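Long-range contacts in luciferase-like enzymeAMP-CoA-ligase (Zophobas atratus, PDB 4W8O), which probably activates carboxylic acids with ATP and joins them to coenzyme A, as a luciferase-like AMP-forming ligase from a nonluminescent beetle: residues D71-S77 and P118-E124; L62-T68 and A89-A95; K345-K351 and D412-Y418; A3-K7 and I368-N372; Y31-C36 and F238-S242. One frame throughout, in Å; residues are numbered along the deposited sequence.

Contact 1 (D71-S77 and P118-E124); sequences DVVCFCS and PRIIFVE
Lay two extended strands, 72-76 and 120-124, side by side in parallel, 4.5 Å apart at their closest and only 12° off the same direction, with Cys74 beside Ile121, Phe75 beside Phe122 and Cys76 beside Val123. Just before strand 120-124 Arg119, at phi -83° and psi -35°, donates its N to Val72 O (3.0 Å). The regular ladder then runs through Cys74 N to Ile120 O (2.9 Å), Phe122 N to Cys74 O (2.9 Å), Cys76 N to Phe122 O (2.8 Å) and Glu124 N to Cys76 O (3.0 Å).

On one face the trans Ile121 pushes CD1 into the dip between the cysteines, 3.9 Å from Cys74 SG and 4.2 Å from Cys76 CB. Pro118 fills the next dip, its CB 3.7 Å from Cys74 CB and 4.1 Å from Val72 CG1. On the other face Val73 CG1 meets the edge of the Phe122 ring, 3.9 Å from Phe122 CE1. Both phenylalanines are m rotamers; their rings lie nearly parallel (13°) but slid apart, with Phe75 CE2 3.6 Å from Phe122 CD1, and Pro86 of helix 85-92 packs on both. At the N-terminal end of the pair Asp71 OD2, also bonded to Thr68 N, forms a salt bridge with Arg119 NH1 (3.2 Å).

Val73 and Phe75 turn their backbone bonds to strand 96-99, while Ile121 leans on strand 143-147: this is the interior of a helix-covered, largely parallel alpha/beta sheet of the adenylate-forming fold.

Contact 2 (L62-T68 and A89-A95); sequences LQKKGIT and ASSYLGA
The C-terminal ends of helices 48-64 and 85-92, each finished by a Schellman motif, pack together in the helical layer beside strand 72-76, in the alpha/beta fold of the AMP-binding domain. The nearest CA pairs are Leu62 CA to Ser90 CA (7.4 Å) and Thr68 CA to Ala95 CA (5.9 Å). In the first motif, Gly66 (phi 94°) leaves the helix, with Ile67 N bonded to Leu62 O (3.1 Å) and Gly66 N to Gln63 O (3.0 Å). The second repeats this at Gly94 (phi 75°), with Ala95 N to Ser90 O (3.1 Å) and Gly94 N to Ser91 O (3.0 Å). No hydrogen bond joins the two segments.

What holds them is apolar packing round Leu93, an m,t rotamer whose CD1 lies 3.8 Å from Leu62 CB and 3.9 Å from Ile67 CG2. Leu62, also m,t, reaches Ala89, CD1 to CB 4.2 Å, and Ile67 CG2 stands 4.1 Å from Ala95 CB.

Three polar groups also meet apolar ones. Leu62 CD1 lies 3.4 Å from Ser90 OG, itself bonded to Pro86 O. Gln63 NE2 approaches Leu93 CD2 at 3.9 Å, and Thr68 O sits 3.7 Å from Ala95 CB.

Contact 3 (K345-K351 and D412-Y418); sequences KVGSCGK and DDDGCVY
A beta hairpin tip is clasped here by an irregular loop. Asp412 to Gly415 form a type I turn (Gly415 N to Asp412 O, 3.1 Å), closed by Asp412 N to Cys416 O at 2.8 Å; Gly415, the last residue of the turn, has phi 75°. The loop runs antiparallel to the outgoing arm, with Ser348 beside Tyr418 and Lys351 beside Cys416, and makes two backbone bonds to one residue: Cys349 N donates to Val417 O (2.7 Å) and Val417 N to Gly350 O (2.9 Å). Gly350, at phi 94° and psi -159°, shapes the path between them.

These bonds join two sheets. Strand 417-422 is the outer strand of the antiparallel five-stranded sheet, hydrogen-bonded at Tyr418 to Tyr410, whereas Lys351 pairs through its backbone with Ile332 and enters strand 351-352 at the margin of the nine-stranded mixed sheet.

Upstream, a cis peptide before Gly347 bends the chain, and Ser348 OG (chi1 p) donates to Lys345 O at 3.2 Å while accepting from Gly350 N at 3.3 Å, an ST turn. Ser348 CB sits over the face of the Tyr418 ring in a CH-pi contact, 3.7 Å from the centroid. Lys345 stretches along the hairpin, its CD 3.4 Å from Cys416 SG. Its NZ forms a salt-bridge network with Asp412 OD2 (3.4 Å) and Asp414, but NZ is modelled too close to Asp414 OD2, so its exact place, and both distances, are less sure.

Contact 4 (A3-K7 and I368-N372); sequences ARILK and IVGPN
Ala3, the first modelled residue, has the most surface covered. Its CB points at the 368-372 backbone, 3.5 Å from Ile368 O and 3.7 Å from Val369 C, and its CA comes 3.6 Å from Gly370 CA, so the start of the chain meets Gly370 backbone to backbone and then leads away from 368-372. Ile368 supplies the apolar half: with chi1 at an unusual 105°, it brings CD1 to 3.8 Å from Ala3 CB, and CG1 to 4.2 Å from Arg4 N.

The CA-to-CB bond of Arg4 points away, but its side chain, with chi1 p, comes back until NH1 is 4.2 Å from Pro371 CD; its NH2 makes a weak hydrogen bond to Asp413 O. No direct hydrogen bond crosses between the segments, but a water sits 2.8 Å from Arg4 O and 3.0 Å from Val369 O.

Further on, strand 6-7 pairs with strand 357-362 through Leu6 and Leu358 as the outermost strand of the antiparallel five-stranded sheet. Strand 357-362 separates it from strand 367-380, where Val369 pairs with Ile360 and Tyr411 of the next strand packs on Pro371.

Contact 5 (Y31-C36 and F238-S242); sequences YADRIC and FLDGS
A glycine is pressed onto a tyrosine ring here: Gly241 CA lies 3.6 Å from the centroid of the Tyr31 ring, 21° off its normal, a CH-pi contact so tight that a beta carbon would collide with Tyr31 CG. Gly241, at phi 66°, is the C-prime residue of the Schellman motif ending helix 228-239, with Gly241 N bonded to Phe238 O (3.2 Å). Tyr31 likewise follows a helix, 20-30, and opens a type I turn to Arg34 (Arg34 N to Tyr31 O, 3.0 Å). From these turns the chain enters neighbouring parallel strands 35-39 and 243-246 of the nine-stranded mixed sheet.

Arg34 extends (m,t,t) across the glycine, its NH1 donating a weak bond to Gly241 O at 3.4 Å. A water links the segments, 2.8 Å from Gly241 O and 3.2 Å from Ile35 O. Phe238 packs among the side chains of helix 20-30 and receives the trans Cys36 obliquely, in a sulfur-aromatic contact with Cys36 SG 3.7 Å from Phe238 CE1.

From the N terminus, 3-7 opens contact 4, the longest loop of the five, and 31-36 then opens contact 5. Segments 62-68 and 71-77 start contacts 2 and 1; 89-95 closes contact 2 before 118-124 closes contact 1, so these two cross. They also touch: Ser90 OG of helix 85-92 lies 3.5 Å from Val73 CG2 of strand 72-76, so the helix packs on the strand. At 238-242 contact 5 closes round both, bringing the end of helix 228-239 to the turn between helix 20-30 and strand 35-39. Contact 3 opens at 345-351, and 368-372 completes contact 4, which encloses contacts 1, 2 and 5, before 412-418 completes contact 3: another crossing, gathered at the five-stranded sheet.

Contact 1 (D71-S77 and P118-E124)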
# COMPACT_ATOMS: atom_id res chain seq x y z
N ASP A 71 -2.76 -20.46 -6.65
CA ASP A 71 -1.58 -20.46 -5.80
C ASP A 71 -1.33 -19.13 -5.12
O ASP A 71 -1.72 -18.08 -5.62
CB ASP A 71 -0.34 -20.83 -6.62
CG ASP A 71 -0.40 -22.23 -7.15
OD1 ASP A 71 -0.64 -23.15 -6.35
OD2 ASP A 71 -0.19 -22.41 -8.36
N VAL A 72 -0.66 -19.19 -3.98
CA VAL A 72 -0.18 -18.00 -3.26
C VAL A 72 1.32 -17.86 -3.49
O VAL A 72 2.06 -18.83 -3.33
CB VAL A 72 -0.44 -18.12 -1.75
CG1 VAL A 72 0.19 -16.95 -0.98
CG2 VAL A 72 -1.93 -18.19 -1.48
N VAL A 73 1.77 -16.67 -3.86
CA VAL A 73 3.19 -16.41 -4.02
C VAL A 73 3.57 -15.34 -3.01
O VAL A 73 2.95 -14.27 -2.93
CB VAL A 73 3.56 -15.94 -5.44
CG1 VAL A 73 5.06 -15.73 -5.55
CG2 VAL A 73 3.08 -16.95 -6.47
N CYS A 74 4.60 -15.64 -2.23
CA CYS A 74 5.01 -14.80 -1.12
C CYS A 74 6.33 -14.09 -1.40
O CYS A 74 7.15 -14.57 -2.18
CB CYS A 74 5.12 -15.69 0.10
SG CYS A 74 5.24 -14.78 1.63
N PHE A 75 6.53 -12.94 -0.77
CA PHE A 75 7.72 -12.12 -0.96
C PHE A 75 8.27 -11.65 0.38
O PHE A 75 7.51 -11.17 1.23
CB PHE A 75 7.39 -10.92 -1.86
CG PHE A 75 6.80 -11.33 -3.16
CD1 PHE A 75 5.45 -11.57 -3.27
CD2 PHE A 75 7.62 -11.58 -4.26
CE1 PHE A 75 4.90 -12.01 -4.46
CE2 PHE A 75 7.08 -12.02 -5.45
CZ PHE A 75 5.73 -12.24 -5.55
N CYS A 76 9.57 -11.82 0.59
CA CYS A 76 10.25 -11.26 1.76
C CYS A 76 11.50 -10.49 1.34
O CYS A 76 12.59 -11.06 1.22
CB CYS A 76 10.61 -12.35 2.76
SG CYS A 76 11.14 -11.66 4.34
N SER A 77 11.34 -9.19 1.13
CA SER A 77 12.43 -8.36 0.64
C SER A 77 12.18 -6.89 0.93
O SER A 77 11.03 -6.43 0.93
CB SER A 77 12.60 -8.56 -0.86
OG SER A 77 13.57 -7.69 -1.41
N PRO A 118 2.35 -20.60 1.25
CA PRO A 118 2.67 -20.25 -0.14
C PRO A 118 3.35 -21.38 -0.92
O PRO A 118 3.98 -22.26 -0.35
CB PRO A 118 3.61 -19.05 0.00
CG PRO A 118 4.21 -19.16 1.36
CD PRO A 118 3.32 -20.04 2.21
N ARG A 119 3.18 -21.34 -2.24
CA ARG A 119 3.81 -22.31 -3.11
C ARG A 119 5.25 -21.92 -3.41
O ARG A 119 6.11 -22.77 -3.56
CB ARG A 119 3.04 -22.42 -4.42
CG ARG A 119 3.67 -23.41 -5.36
CD ARG A 119 2.64 -23.94 -6.31
NE ARG A 119 3.24 -24.72 -7.37
CZ ARG A 119 2.54 -25.33 -8.32
NH1 ARG A 119 1.21 -25.25 -8.32
NH2 ARG A 119 3.17 -26.02 -9.27
N ILE A 120 5.48 -20.62 -3.51
CA ILE A 120 6.81 -20.10 -3.73
C ILE A 120 6.97 -18.89 -2.84
O ILE A 120 5.99 -18.16 -2.61
CB ILE A 120 7.03 -19.63 -5.18
CG1 ILE A 120 7.01 -20.82 -6.15
CG2 ILE A 120 8.34 -18.88 -5.32
CD1 ILE A 120 6.91 -20.43 -7.60
N ILE A 121 8.18 -18.69 -2.34
CA ILE A 121 8.54 -17.44 -1.69
C ILE A 121 9.83 -16.88 -2.29
O ILE A 121 10.86 -17.56 -2.33
CB ILE A 121 8.64 -17.57 -0.15
CG1 ILE A 121 9.19 -16.27 0.46
CG2 ILE A 121 9.51 -18.73 0.26
CD1 ILE A 121 8.88 -16.11 1.92
N PHE A 122 9.74 -15.65 -2.79
CA PHE A 122 10.91 -14.88 -3.22
C PHE A 122 11.50 -14.16 -2.02
O PHE A 122 10.78 -13.46 -1.29
CB PHE A 122 10.53 -13.86 -4.30
CG PHE A 122 10.20 -14.48 -5.64
CD1 PHE A 122 8.96 -15.05 -5.87
CD2 PHE A 122 11.13 -14.49 -6.66
CE1 PHE A 122 8.65 -15.62 -7.10
CE2 PHE A 122 10.83 -15.06 -7.89
CZ PHE A 122 9.59 -15.63 -8.11
N VAL A 123 12.81 -14.29 -1.82
CA VAL A 123 13.47 -13.77 -0.62
C VAL A 123 14.80 -13.07 -0.93
O VAL A 123 15.59 -13.54 -1.73
CB VAL A 123 13.71 -14.92 0.39
CG1 VAL A 123 14.79 -15.87 -0.12
CG2 VAL A 123 14.10 -14.38 1.76
N GLU A 124 15.02 -11.93 -0.29
CA GLU A 124 16.31 -11.25 -0.34
C GLU A 124 17.36 -12.10 0.38
O GLU A 124 17.02 -12.84 1.30
CB GLU A 124 16.23 -9.85 0.29
CG GLU A 124 15.86 -9.86 1.77
CD GLU A 124 15.79 -8.48 2.40
OE1 GLU A 124 15.79 -7.46 1.69
OE2 GLU A 124 15.72 -8.43 3.65

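Contact 2 (L62-T68 and A89-A95)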
# COMPACT_ATOMS: atom_id res chain seq x y z
N LEU A 62 7.21 -18.86 -14.28
CA LEU A 62 6.31 -19.28 -13.19
C LEU A 62 5.24 -20.26 -13.69
O LEU A 62 4.87 -21.20 -12.99
CB LEU A 62 5.66 -18.06 -12.53
CG LEU A 62 6.51 -17.24 -11.56
CD1 LEU A 62 5.78 -15.97 -11.16
CD2 LEU A 62 6.90 -18.04 -10.33
N GLN A 63 4.77 -20.02 -14.91
CA GLN A 63 3.76 -20.85 -15.55
C GLN A 63 4.29 -22.27 -15.79
O GLN A 63 3.59 -23.25 -15.55
CB GLN A 63 3.35 -20.18 -16.87
CG GLN A 63 2.06 -20.67 -17.50
CD GLN A 63 1.63 -19.75 -18.64
OE1 GLN A 63 2.37 -19.56 -19.61
NE2 GLN A 63 0.45 -19.17 -18.52
N LYS A 64 5.54 -22.35 -16.23
CA LYS A 64 6.18 -23.64 -16.46
C LYS A 64 6.39 -24.42 -15.15
O LYS A 64 6.40 -25.65 -15.16
CB LYS A 64 7.52 -23.45 -17.18
CG LYS A 64 7.38 -22.93 -18.61
CD LYS A 64 8.72 -22.68 -19.27
CE LYS A 64 8.53 -22.29 -20.73
NZ LYS A 64 9.81 -21.90 -21.38
N LYS A 65 6.54 -23.69 -14.04
CA LYS A 65 6.63 -24.30 -12.71
C LYS A 65 5.28 -24.76 -12.16
O LYS A 65 5.21 -25.31 -11.06
CB LYS A 65 7.26 -23.34 -11.70
CG LYS A 65 8.72 -23.01 -11.91
CD LYS A 65 9.15 -22.02 -10.83
CE LYS A 65 10.65 -21.82 -10.80
NZ LYS A 65 11.41 -23.00 -10.35
N GLY A 66 4.20 -24.50 -12.90
CA GLY A 66 2.87 -24.97 -12.54
C GLY A 66 2.03 -23.98 -11.75
O GLY A 66 1.00 -24.37 -11.19
N ILE A 67 2.46 -22.71 -11.70
CA ILE A 67 1.72 -21.66 -11.00
C ILE A 67 0.45 -21.29 -11.76
O ILE A 67 0.48 -21.08 -12.97
CB ILE A 67 2.58 -20.39 -10.79
CG1 ILE A 67 3.76 -20.67 -9.85
CG2 ILE A 67 1.75 -19.23 -10.25
CD1 ILE A 67 3.39 -21.00 -8.42
N THR A 68 -0.66 -21.23 -11.04
CA THR A 68 -1.93 -20.79 -11.60
C THR A 68 -2.60 -19.86 -10.60
O THR A 68 -2.06 -19.58 -9.53
CB THR A 68 -2.86 -21.99 -11.92
OG1 THR A 68 -3.20 -22.66 -10.70
CG2 THR A 68 -2.17 -22.97 -12.87
N ALA A 89 4.56 -10.27 -12.06
CA ALA A 89 4.52 -11.48 -12.86
C ALA A 89 3.46 -12.46 -12.33
O ALA A 89 2.64 -12.99 -13.10
CB ALA A 89 5.89 -12.14 -12.88
N SER A 90 3.48 -12.68 -11.02
CA SER A 90 2.51 -13.57 -10.37
C SER A 90 1.08 -13.06 -10.56
O SER A 90 0.16 -13.85 -10.79
CB SER A 90 2.83 -13.68 -8.88
OG SER A 90 4.05 -14.37 -8.67
N SER A 91 0.91 -11.74 -10.46
CA SER A 91 -0.38 -11.12 -10.71
C SER A 91 -0.88 -11.32 -12.14
O SER A 91 -2.07 -11.46 -12.35
CB SER A 91 -0.34 -9.63 -10.36
OG SER A 91 -0.17 -9.47 -8.97
N TYR A 92 0.03 -11.35 -13.12
CA TYR A 92 -0.34 -11.65 -14.52
C TYR A 92 -1.04 -13.01 -14.62
O TYR A 92 -1.93 -13.19 -15.45
CB TYR A 92 0.86 -11.68 -15.46
CG TYR A 92 1.59 -10.37 -15.71
CD1 TYR A 92 0.99 -9.14 -15.47
CD2 TYR A 92 2.88 -10.38 -16.24
CE1 TYR A 92 1.66 -7.95 -15.72
CE2 TYR A 92 3.56 -9.20 -16.50
CZ TYR A 92 2.96 -7.99 -16.23
OH TYR A 92 3.62 -6.81 -16.48
N LEU A 93 -0.62 -13.95 -13.79
CA LEU A 93 -1.19 -15.30 -13.77
C LEU A 93 -2.42 -15.42 -12.87
O LEU A 93 -3.00 -16.50 -12.76
CB LEU A 93 -0.13 -16.31 -13.35
CG LEU A 93 1.14 -16.29 -14.19
CD1 LEU A 93 2.12 -17.32 -13.68
CD2 LEU A 93 0.82 -16.54 -15.67
N GLY A 94 -2.82 -14.32 -12.24
CA GLY A 94 -3.96 -14.32 -11.34
C GLY A 94 -3.68 -14.95 -9.98
O GLY A 94 -4.61 -15.18 -9.21
N ALA A 95 -2.42 -15.24 -9.68
CA ALA A 95 -2.05 -15.82 -8.39
C ALA A 95 -2.19 -14.77 -7.27
O ALA A 95 -2.15 -13.55 -7.53
CB ALA A 95 -0.64 -16.39 -8.43

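Contact 3 (K345-K351 and D412-Y418)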
# COMPACT_ATOMS: atom_id res chain seq x y z
N LYS A 345 -8.04 23.61 9.90
CA LYS A 345 -8.64 22.57 10.74
C LYS A 345 -7.66 21.44 11.11
O LYS A 345 -7.86 20.28 10.74
CB LYS A 345 -9.89 22.02 10.04
CG LYS A 345 -11.04 21.67 10.97
CD LYS A 345 -12.39 22.03 10.37
CE LYS A 345 -13.16 22.96 11.29
NZ LYS A 345 -14.51 23.27 10.76
N VAL A 346 -6.61 21.80 11.84
CA VAL A 346 -5.68 20.81 12.41
C VAL A 346 -6.25 20.48 13.80
O VAL A 346 -6.93 21.33 14.38
CB VAL A 346 -4.25 21.39 12.50
CG1 VAL A 346 -3.23 20.29 12.80
CG2 VAL A 346 -3.87 22.11 11.20
N GLY A 347 -6.06 19.27 14.35
CA GLY A 347 -5.44 18.13 13.68
C GLY A 347 -6.48 17.06 13.41
O GLY A 347 -6.66 16.15 14.21
N SER A 348 -7.16 17.21 12.29
CA SER A 348 -8.14 16.22 11.84
C SER A 348 -7.46 15.27 10.85
O SER A 348 -6.35 15.53 10.42
CB SER A 348 -9.31 16.93 11.15
OG SER A 348 -8.93 17.43 9.88
N CYS A 349 -8.16 14.19 10.51
CA CYS A 349 -7.71 13.23 9.49
C CYS A 349 -8.22 13.60 8.09
O CYS A 349 -8.07 12.81 7.15
CB CYS A 349 -8.22 11.84 9.84
SG CYS A 349 -7.62 11.22 11.43
N GLY A 350 -8.82 14.78 7.95
CA GLY A 350 -9.36 15.24 6.68
C GLY A 350 -10.83 14.90 6.58
O GLY A 350 -11.50 14.67 7.59
N LYS A 351 -11.32 14.87 5.35
CA LYS A 351 -12.70 14.50 5.06
C LYS A 351 -12.75 13.15 4.35
O LYS A 351 -11.75 12.73 3.75
CB LYS A 351 -13.35 15.57 4.18
CG LYS A 351 -13.24 16.98 4.75
CD LYS A 351 -13.90 18.00 3.85
CE LYS A 351 -15.40 17.79 3.77
NZ LYS A 351 -16.08 18.97 3.18
N ASP A 412 -16.72 16.82 12.62
CA ASP A 412 -17.13 18.23 12.72
C ASP A 412 -18.51 18.51 12.13
O ASP A 412 -19.09 17.67 11.46
CB ASP A 412 -16.14 19.12 11.94
CG ASP A 412 -14.98 19.54 12.76
OD1 ASP A 412 -14.97 19.21 13.95
OD2 ASP A 412 -14.08 20.19 12.21
N ASP A 413 -18.98 19.74 12.35
CA ASP A 413 -20.10 20.30 11.59
C ASP A 413 -19.75 20.39 10.10
O ASP A 413 -20.61 20.22 9.26
CB ASP A 413 -20.48 21.69 12.11
CG ASP A 413 -21.19 21.65 13.46
OD1 ASP A 413 -21.82 20.62 13.79
OD2 ASP A 413 -21.13 22.66 14.19
N ASP A 414 -18.48 20.66 9.80
CA ASP A 414 -17.96 20.63 8.42
C ASP A 414 -17.50 19.24 7.93
O ASP A 414 -16.88 19.13 6.87
CB ASP A 414 -16.79 21.61 8.28
CG ASP A 414 -17.18 23.02 8.65
OD1 ASP A 414 -18.30 23.43 8.30
OD2 ASP A 414 -16.37 23.71 9.30
N GLY A 415 -17.80 18.19 8.68
CA GLY A 415 -17.49 16.83 8.26
C GLY A 415 -16.03 16.40 8.35
O GLY A 415 -15.67 15.33 7.83
N CYS A 416 -15.18 17.21 8.98
CA CYS A 416 -13.80 16.81 9.26
C CYS A 416 -13.76 15.70 10.31
O CYS A 416 -14.47 15.76 11.32
CB CYS A 416 -12.98 18.01 9.73
SG CYS A 416 -12.68 19.21 8.41
N VAL A 417 -12.93 14.68 10.07
CA VAL A 417 -12.88 13.49 10.91
C VAL A 417 -11.73 13.56 11.92
O VAL A 417 -10.64 14.05 11.62
CB VAL A 417 -12.73 12.22 10.03
CG1 VAL A 417 -12.67 10.97 10.89
CG2 VAL A 417 -13.88 12.13 9.03
N TYR A 418 -11.98 13.06 13.13
CA TYR A 418 -10.97 13.02 14.20
C TYR A 418 -10.98 11.63 14.83
O TYR A 418 -12.02 11.17 15.31
CB TYR A 418 -11.27 14.06 15.29
CG TYR A 418 -11.17 15.49 14.81
CD1 TYR A 418 -12.25 16.12 14.20
CD2 TYR A 418 -10.00 16.21 14.99
CE1 TYR A 418 -12.16 17.43 13.76
CE2 TYR A 418 -9.90 17.52 14.55
CZ TYR A 418 -10.98 18.12 13.94
OH TYR A 418 -10.87 19.42 13.50

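Contact 4 (A3-K7 and I368-N372)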
# COMPACT_ATOMS: atom_id res chain seq x y z
N ALA A 3 -27.50 13.85 13.26
CA ALA A 3 -26.88 12.52 13.01
C ALA A 3 -26.95 12.15 11.54
O ALA A 3 -28.04 12.04 10.98
CB ALA A 3 -27.55 11.45 13.86
N ARG A 4 -25.80 11.95 10.91
CA ARG A 4 -25.76 11.59 9.50
C ARG A 4 -24.56 10.70 9.17
O ARG A 4 -23.63 10.55 9.98
CB ARG A 4 -25.74 12.84 8.62
CG ARG A 4 -24.55 13.76 8.85
CD ARG A 4 -24.63 15.00 7.97
NE ARG A 4 -23.36 15.73 7.93
CZ ARG A 4 -22.90 16.54 8.88
NH1 ARG A 4 -23.58 16.73 10.01
NH2 ARG A 4 -21.73 17.15 8.72
N ILE A 5 -24.62 10.11 7.98
CA ILE A 5 -23.55 9.30 7.44
C ILE A 5 -22.78 10.15 6.44
O ILE A 5 -23.37 10.65 5.48
CB ILE A 5 -24.12 8.06 6.72
CG1 ILE A 5 -24.83 7.14 7.72
CG2 ILE A 5 -23.02 7.31 5.97
CD1 ILE A 5 -25.64 6.03 7.08
N LEU A 6 -21.49 10.33 6.67
CA LEU A 6 -20.65 11.12 5.76
C LEU A 6 -20.41 10.34 4.47
O LEU A 6 -20.13 9.14 4.50
CB LEU A 6 -19.32 11.46 6.42
CG LEU A 6 -19.36 12.15 7.79
CD1 LEU A 6 -17.96 12.24 8.38
CD2 LEU A 6 -19.99 13.53 7.69
N LYS A 7 -20.51 11.02 3.34
CA LYS A 7 -20.42 10.38 2.04
C LYS A 7 -19.45 11.14 1.18
O LYS A 7 -19.61 12.34 0.96
CB LYS A 7 -21.79 10.33 1.37
CG LYS A 7 -21.78 9.62 0.01
CD LYS A 7 -23.14 9.60 -0.67
CE LYS A 7 -23.06 8.86 -2.00
NZ LYS A 7 -24.15 9.26 -2.93
N ILE A 368 -26.35 5.74 15.04
CA ILE A 368 -25.40 6.72 14.50
C ILE A 368 -25.60 8.08 15.15
O ILE A 368 -26.73 8.47 15.46
CB ILE A 368 -25.37 6.80 12.93
CG1 ILE A 368 -26.08 8.05 12.38
CG2 ILE A 368 -25.86 5.50 12.28
CD1 ILE A 368 -27.59 7.96 12.28
N VAL A 369 -24.51 8.81 15.36
CA VAL A 369 -24.57 10.06 16.11
C VAL A 369 -24.18 11.25 15.25
O VAL A 369 -23.65 11.11 14.14
CB VAL A 369 -23.68 10.01 17.38
CG1 VAL A 369 -24.19 8.94 18.34
CG2 VAL A 369 -22.21 9.77 17.04
N GLY A 370 -24.48 12.43 15.77
CA GLY A 370 -24.19 13.69 15.11
C GLY A 370 -22.77 14.14 15.33
O GLY A 370 -21.95 13.40 15.90
N PRO A 371 -22.45 15.37 14.88
CA PRO A 371 -21.10 15.90 15.03
C PRO A 371 -20.77 16.21 16.49
O PRO A 371 -21.68 16.47 17.28
CB PRO A 371 -21.13 17.19 14.20
CG PRO A 371 -22.57 17.60 14.19
CD PRO A 371 -23.36 16.33 14.22
N ASN A 372 -19.49 16.16 16.84
CA ASN A 372 -19.02 16.36 18.22
C ASN A 372 -19.62 15.37 19.23
O ASN A 372 -19.90 15.73 20.38
CB ASN A 372 -19.26 17.80 18.67
CG ASN A 372 -18.56 18.81 17.78
OD1 ASN A 372 -17.34 18.86 17.74
ND2 ASN A 372 -19.34 19.60 17.06
O HOH W 1 -22.48 9.16 12.12

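Contact 5 (Y31-C36 and F238-S242)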
# COMPACT_ATOMS: atom_id res chain seq x y z
N TYR A 31 2.13 3.35 -20.73
CA TYR A 31 3.18 4.28 -20.29
C TYR A 31 4.59 3.73 -20.51
O TYR A 31 5.50 4.06 -19.76
CB TYR A 31 2.97 4.62 -18.81
CG TYR A 31 1.58 5.14 -18.54
CD1 TYR A 31 1.17 6.36 -19.07
CD2 TYR A 31 0.66 4.41 -17.78
CE1 TYR A 31 -0.11 6.85 -18.84
CE2 TYR A 31 -0.61 4.89 -17.55
CZ TYR A 31 -0.99 6.11 -18.08
OH TYR A 31 -2.25 6.59 -17.86
N ALA A 32 4.76 2.95 -21.57
CA ALA A 32 6.00 2.19 -21.83
C ALA A 32 7.32 2.97 -21.69
O ALA A 32 8.29 2.47 -21.11
CB ALA A 32 5.93 1.55 -23.21
N ASP A 33 7.37 4.19 -22.24
CA ASP A 33 8.62 4.96 -22.28
C ASP A 33 8.89 5.76 -21.00
O ASP A 33 10.00 6.24 -20.79
CB ASP A 33 8.62 5.89 -23.49
CG ASP A 33 8.53 5.14 -24.80
OD1 ASP A 33 8.83 3.92 -24.81
OD2 ASP A 33 8.16 5.75 -25.82
N ARG A 34 7.88 5.91 -20.15
CA ARG A 34 8.06 6.61 -18.88
C ARG A 34 8.88 5.81 -17.87
O ARG A 34 9.07 4.60 -18.03
CB ARG A 34 6.70 6.94 -18.26
CG ARG A 34 5.85 7.87 -19.10
CD ARG A 34 4.68 8.38 -18.30
NE ARG A 34 3.80 9.21 -19.09
CZ ARG A 34 2.70 9.80 -18.64
NH1 ARG A 34 2.31 9.63 -17.38
NH2 ARG A 34 1.96 10.54 -19.46
N ILE A 35 9.38 6.49 -16.84
CA ILE A 35 10.16 5.84 -15.79
C ILE A 35 9.20 5.23 -14.77
O ILE A 35 8.45 5.95 -14.13
CB ILE A 35 11.11 6.81 -15.04
CG1 ILE A 35 12.03 7.57 -16.01
CG2 ILE A 35 11.93 6.04 -14.01
CD1 ILE A 35 12.94 6.68 -16.85
N CYS A 36 9.26 3.91 -14.61
CA CYS A 36 8.40 3.22 -13.65
C CYS A 36 8.89 3.39 -12.21
O CYS A 36 8.14 3.81 -11.32
CB CYS A 36 8.32 1.73 -14.00
SG CYS A 36 7.40 0.71 -12.83
N PHE A 238 1.44 3.20 -11.13
CA PHE A 238 1.15 2.52 -12.39
C PHE A 238 -0.07 3.16 -13.07
O PHE A 238 -0.06 3.36 -14.29
CB PHE A 238 0.87 1.03 -12.15
CG PHE A 238 2.09 0.16 -12.28
CD1 PHE A 238 3.09 0.19 -11.31
CD2 PHE A 238 2.22 -0.72 -13.34
CE1 PHE A 238 4.21 -0.62 -11.41
CE2 PHE A 238 3.34 -1.53 -13.45
CZ PHE A 238 4.33 -1.48 -12.49
N LEU A 239 -1.08 3.50 -12.28
CA LEU A 239 -2.38 3.92 -12.79
C LEU A 239 -2.30 5.05 -13.82
O LEU A 239 -3.04 5.01 -14.80
CB LEU A 239 -3.31 4.33 -11.64
CG LEU A 239 -4.75 4.72 -12.01
CD1 LEU A 239 -5.72 4.28 -10.92
CD2 LEU A 239 -4.89 6.21 -12.26
N ASP A 240 -1.43 6.03 -13.59
CA ASP A 240 -1.27 7.17 -14.51
C ASP A 240 0.18 7.37 -14.99
O ASP A 240 0.56 8.48 -15.39
CB ASP A 240 -1.80 8.46 -13.86
CG ASP A 240 -0.94 8.95 -12.72
OD1 ASP A 240 0.05 8.29 -12.35
OD2 ASP A 240 -1.26 10.02 -12.18
N GLY A 241 0.96 6.30 -14.94
CA GLY A 241 2.31 6.31 -15.47
C GLY A 241 3.27 7.22 -14.72
O GLY A 241 4.21 7.73 -15.31
N SER A 242 3.02 7.40 -13.43
CA SER A 242 3.93 8.16 -12.59
C SER A 242 5.14 7.32 -12.20
O SER A 242 5.23 6.14 -12.54
CB SER A 242 3.19 8.61 -11.33
OG SER A 242 2.08 9.41 -11.66
O HOH W 2 6.80 8.56 -14.85